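Local coordinates for 457aa long hypothetical protein (Pyrococcus horikoshii, PDB 2CSU) that is of unknown function but combines a Rossmann-type CoA-binding domain with two domains related to those of succinyl-CoA ligases, at residues R284-Q288 / G427-Y431; A390-I394 / L422-I428. Numbering follows the deposited sequence.

Interaction 1 of 2, residues R284-Q288 / G427-Y431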
loop_
_atom_site.group_PDB
_atom_site.type_symbol
_atom_site.label_atom_id
_atom_site.label_comp_id
_atom_site.label_asym_id
_atom_site.label_seq_id
_atom_site.Cartn_x
_atom_site.Cartn_y
_atom_site.Cartn_z
ATOM N N ARG A 284 14.016 -5.748 -0.757
ATOM C CA ARG A 284 14.706 -4.796 0.103
ATOM C C ARG A 284 14.855 -5.335 1.527
ATOM O O ARG A 284 15.165 -4.611 2.464
ATOM C CB ARG A 284 13.899 -3.497 0.121
ATOM C CG ARG A 284 12.596 -3.633 0.906
ATOM C CD ARG A 284 12.091 -2.281 1.424
ATOM N NE ARG A 284 10.628 -2.281 1.525
ATOM C CZ ARG A 284 10.085 -1.725 2.623
ATOM N NH1 ARG A 284 10.862 -1.201 3.556
ATOM N NH2 ARG A 284 8.757 -1.701 2.763
ATOM N N ALA A 285 14.604 -6.650 1.661
ATOM C CA ALA A 285 14.774 -7.280 2.964
ATOM C C ALA A 285 16.202 -7.789 3.147
ATOM O O ALA A 285 16.600 -8.256 4.208
ATOM C CB ALA A 285 13.795 -8.450 3.062
ATOM N N PHE A 286 16.974 -7.724 2.047
ATOM C CA PHE A 286 18.344 -8.215 2.132
ATOM C C PHE A 286 19.299 -7.132 2.639
ATOM O O PHE A 286 20.490 -7.134 2.357
ATOM C CB PHE A 286 18.773 -8.675 0.738
ATOM C CG PHE A 286 18.016 -9.913 0.355
ATOM C CD1 PHE A 286 18.445 -11.152 0.819
ATOM C CD2 PHE A 286 16.906 -9.820 -0.467
ATOM C CE1 PHE A 286 17.755 -12.300 0.455
ATOM C CE2 PHE A 286 16.218 -10.976 -0.826
ATOM C CZ PHE A 286 16.638 -12.218 -0.367
ATOM N N SER A 287 18.716 -6.171 3.380
ATOM C CA SER A 287 19.550 -5.241 4.132
ATOM C C SER A 287 19.955 -5.871 5.465
ATOM O O SER A 287 20.750 -5.342 6.236
ATOM C CB SER A 287 18.739 -3.967 4.378
ATOM O OG SER A 287 18.275 -3.951 5.730
ATOM N N GLN A 288 19.328 -7.032 5.740
ATOM C CA GLN A 288 19.639 -7.779 6.951
ATOM C C GLN A 288 20.356 -9.089 6.615
ATOM O O GLN A 288 20.479 -9.488 5.465
ATOM C CB GLN A 288 18.323 -8.084 7.671
ATOM C CG GLN A 288 17.593 -6.817 8.117
ATOM C CD GLN A 288 18.040 -6.450 9.511
ATOM O OE1 GLN A 288 18.135 -7.267 10.414
ATOM N NE2 GLN A 288 18.321 -5.142 9.666
ATOM N N GLY A 427 19.076 0.336 8.722
ATOM C CA GLY A 427 19.121 -0.930 7.995
ATOM C C GLY A 427 18.014 -1.889 8.444
ATOM O O GLY A 427 17.984 -3.058 8.082
ATOM N N ILE A 428 16.951 -1.463 9.114
ATOM C CA ILE A 428 15.835 -2.357 9.402
ATOM C C ILE A 428 14.669 -2.146 8.452
ATOM O O ILE A 428 13.959 -1.142 8.549
ATOM C CB ILE A 428 15.304 -2.145 10.834
ATOM C CG1 ILE A 428 16.383 -2.524 11.852
ATOM C CG2 ILE A 428 14.021 -2.942 11.037
ATOM C CD1 ILE A 428 15.934 -2.362 13.303
ATOM N N PRO A 429 14.446 -3.096 7.525
ATOM C CA PRO A 429 13.336 -2.971 6.569
ATOM C C PRO A 429 12.044 -2.833 7.373
ATOM O O PRO A 429 11.785 -3.625 8.274
ATOM C CB PRO A 429 13.391 -4.291 5.788
ATOM C CG PRO A 429 14.826 -4.698 5.893
ATOM C CD PRO A 429 15.164 -4.365 7.329
ATOM N N THR A 430 11.241 -1.830 7.050
ATOM C CA THR A 430 9.998 -1.609 7.772
ATOM C C THR A 430 8.793 -1.642 6.859
ATOM O O THR A 430 8.720 -0.925 5.853
ATOM C CB THR A 430 10.051 -0.284 8.545
ATOM O OG1 THR A 430 11.028 -0.403 9.587
ATOM C CG2 THR A 430 8.683 0.049 9.168
ATOM N N TYR A 431 7.833 -2.472 7.233
ATOM C CA TYR A 431 6.637 -2.640 6.431
ATOM C C TYR A 431 5.404 -2.114 7.120
ATOM O O TYR A 431 5.418 -1.873 8.316
ATOM C CB TYR A 431 6.481 -4.124 6.074
ATOM C CG TYR A 431 7.720 -4.669 5.396
ATOM C CD1 TYR A 431 8.846 -5.050 6.140
ATOM C CD2 TYR A 431 7.793 -4.747 4.009
ATOM C CE1 TYR A 431 10.011 -5.498 5.508
ATOM C CE2 TYR A 431 8.947 -5.184 3.372
ATOM C CZ TYR A 431 10.050 -5.559 4.119
ATOM O OH TYR A 431 11.183 -5.999 3.469
#
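A loop that leaves a helix can dock on the start of a strand through one long side chain and a few backbone acceptors, and R284-Q288, following helix 276-283, does so against G427-Y431. Of the polar links, the arginine makes most: R284 NH1 and NH2 each donate to T430 O at 3.2 Å, so one carbonyl receives both ends of the guanidinium, and NH1 also forms a salt bridge with E424. Farther along, Q288 NE2 donates to G427 O over 2.6 Å, while its OE1 accepts from the backbone of V406. The cation-pi component is off-centre, with R284 CZ 4.2 Å from the centroid of the Y431 ring; the hydroxyl of that ring bonds to S281 O in the preceding helix. Van der Waals packing centres on P429, whose ring rests against the loop backbone and Q288: its CG lies 3.4 Å from R284 O and its CD 3.5 Å from Q288 CG. Strand 430-431 belongs to the sheet of the Ligase-CoA region, and the loop precedes strand 295-300. The chemistry implies a junction held largely by one arginine, whose charge is met by a carboxylate, a carbonyl and an aromatic face together.

Interaction 2 of 2, residues A390-I394 / L422-I428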
loop_
_atom_site.group_PDB
_atom_site.type_symbol
_atom_site.label_atom_id
_atom_site.label_comp_id
_atom_site.label_asym_id
_atom_site.label_seq_id
_atom_site.Cartn_x
_atom_site.Cartn_y
_atom_site.Cartn_z
ATOM N N ALA A 390 10.621 2.132 18.222
ATOM C CA ALA A 390 11.626 1.853 17.202
ATOM C C ALA A 390 13.015 1.971 17.843
ATOM O O ALA A 390 13.847 1.078 17.716
ATOM C CB ALA A 390 11.497 2.827 16.069
ATOM N N GLU A 391 13.265 3.076 18.539
ATOM C CA GLU A 391 14.556 3.266 19.194
ATOM C C GLU A 391 14.851 2.024 20.008
ATOM O O GLU A 391 15.947 1.474 19.941
ATOM C CB GLU A 391 14.521 4.498 20.101
ATOM C CG GLU A 391 14.423 5.807 19.330
ATOM C CD GLU A 391 13.938 6.955 20.188
ATOM O OE1 GLU A 391 13.584 8.008 19.614
ATOM O OE2 GLU A 391 13.910 6.803 21.431
ATOM N N GLY A 392 13.858 1.575 20.769
ATOM C CA GLY A 392 14.036 0.375 21.569
ATOM C C GLY A 392 14.432 -0.840 20.740
ATOM O O GLY A 392 15.192 -1.685 21.208
ATOM N N ILE A 393 13.924 -0.939 19.516
ATOM C CA ILE A 393 14.257 -2.070 18.641
ATOM C C ILE A 393 15.720 -1.951 18.230
ATOM O O ILE A 393 16.516 -2.895 18.327
ATOM C CB ILE A 393 13.436 -2.050 17.316
ATOM C CG1 ILE A 393 11.941 -2.216 17.594
ATOM C CG2 ILE A 393 13.959 -3.137 16.372
ATOM C CD1 ILE A 393 11.593 -3.491 18.224
ATOM N N ILE A 394 16.030 -0.766 17.725
ATOM C CA ILE A 394 17.350 -0.414 17.247
ATOM C C ILE A 394 18.410 -0.628 18.319
ATOM O O ILE A 394 19.423 -1.289 18.089
ATOM C CB ILE A 394 17.342 1.056 16.779
ATOM C CG1 ILE A 394 16.453 1.176 15.534
ATOM C CG2 ILE A 394 18.760 1.548 16.546
ATOM C CD1 ILE A 394 16.350 2.565 14.957
ATOM N N LEU A 422 13.414 6.200 10.849
ATOM C CA LEU A 422 14.486 5.880 11.787
ATOM C C LEU A 422 14.937 4.424 11.698
ATOM O O LEU A 422 16.127 4.132 11.824
ATOM C CB LEU A 422 14.041 6.202 13.215
ATOM C CG LEU A 422 15.049 5.930 14.339
ATOM C CD1 LEU A 422 16.332 6.750 14.137
ATOM C CD2 LEU A 422 14.406 6.282 15.670
ATOM N N LEU A 423 13.992 3.506 11.512
ATOM C CA LEU A 423 14.346 2.092 11.383
ATOM C C LEU A 423 15.077 1.892 10.054
ATOM O O LEU A 423 16.154 1.289 10.008
ATOM C CB LEU A 423 13.089 1.216 11.420
ATOM C CG LEU A 423 12.326 1.210 12.747
ATOM C CD1 LEU A 423 10.889 0.776 12.536
ATOM C CD2 LEU A 423 13.040 0.291 13.725
ATOM N N GLU A 424 14.487 2.403 8.977
ATOM C CA GLU A 424 15.181 2.248 7.703
ATOM C C GLU A 424 16.581 2.869 7.733
ATOM O O GLU A 424 17.504 2.430 7.059
ATOM C CB GLU A 424 14.337 2.914 6.616
ATOM C CG GLU A 424 12.942 2.295 6.508
ATOM C CD GLU A 424 13.001 1.074 5.619
ATOM O OE1 GLU A 424 13.988 0.907 4.917
ATOM O OE2 GLU A 424 12.047 0.298 5.630
ATOM N N LYS A 425 16.711 3.952 8.522
ATOM C CA LYS A 425 18.000 4.630 8.610
ATOM C C LYS A 425 19.050 3.765 9.314
ATOM O O LYS A 425 20.237 4.068 9.339
ATOM C CB LYS A 425 17.803 5.937 9.381
ATOM C CG LYS A 425 19.129 6.586 9.781
ATOM C CD LYS A 425 18.978 7.520 10.986
ATOM C CE LYS A 425 19.094 8.999 10.604
ATOM N NZ LYS A 425 19.551 9.771 11.760
ATOM N N ASN A 426 18.569 2.673 9.934
ATOM C CA ASN A 426 19.486 1.782 10.635
ATOM C C ASN A 426 19.543 0.396 9.984
ATOM O O ASN A 426 19.948 -0.590 10.584
ATOM C CB ASN A 426 19.025 1.662 12.090
ATOM C CG ASN A 426 19.492 2.864 12.872
ATOM O OD1 ASN A 426 20.495 2.829 13.580
ATOM N ND2 ASN A 426 18.717 3.956 12.752
ATOM N N GLY A 427 19.076 0.336 8.722
ATOM C CA GLY A 427 19.121 -0.930 7.995
ATOM C C GLY A 427 18.014 -1.889 8.444
ATOM O O GLY A 427 17.984 -3.058 8.082
ATOM N N ILE A 428 16.951 -1.463 9.114
ATOM C CA ILE A 428 15.835 -2.357 9.402
ATOM C C ILE A 428 14.669 -2.146 8.452
ATOM O O ILE A 428 13.959 -1.142 8.549
ATOM C CB ILE A 428 15.304 -2.145 10.834
ATOM C CG1 ILE A 428 16.383 -2.524 11.852
ATOM C CG2 ILE A 428 14.021 -2.942 11.037
ATOM C CD1 ILE A 428 15.934 -2.362 13.303
#
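Side-by-side helices can pack by interlocking aliphatic side chains, and A390-I394 of helix 388-400 illustrates this against L422-I428, the end of helix 417-424 and the turn beyond it. The main projection is I394. Its side chain fills a hollow made by L422, L423, N426 and I428: CD1 lies 3.7 Å from L422 CG and 3.5 Å from both L422 O and N426 ND2, while CG1 is 4.0 Å from L423 CD2 and 4.2 Å from I428 CD1. In return, the L423 side chain slots between A390, I393 and I394: L423 CD2 sits 3.8 Å from A390 CB, where the small alanine allows close approach. I428 adds a second bump, its CD1 3.7 Å from I393 CG2. At the outer margin E391 CG lies against L422 CD2 at 3.7 Å, and the carboxylate turns to T387. The hollow is shaped by the way the helix ends. A Schellman motif, with I428 N bonded to L423 O and G427 at positive phi, folds the chain back so that I428 faces the same helix as L423, and N426 ND2 donates to L422 O at 2.8 Å. Beneath, A390 and L423 both touch F410 of strand 406-411. The chemistry is thus aliphatic across the interface, with the polar bonds spent inside the turn that shapes one wall.

From the N terminus, the chain runs through the CoA-binding and flavodoxin-like parts, and interaction 1 opens at R284-Q288, just after helix 276-283; it closes at G427-Y431 a loop containing most of the Ligase-CoA region. Interaction 2 opens within that loop at helix 388-400 and closes on L422-I428, so the shorter loop nests in the longer, overlapping it at the shared residues G427 and I428. The first contact joins two regions of the chain, the second two helices beside one sheet. They meet at E424, whose OE2 lies 2.8 Å from R284 NH1 and 2.7 Å from T430 N, linking the end of helix 417-424 to both partners of interaction 1.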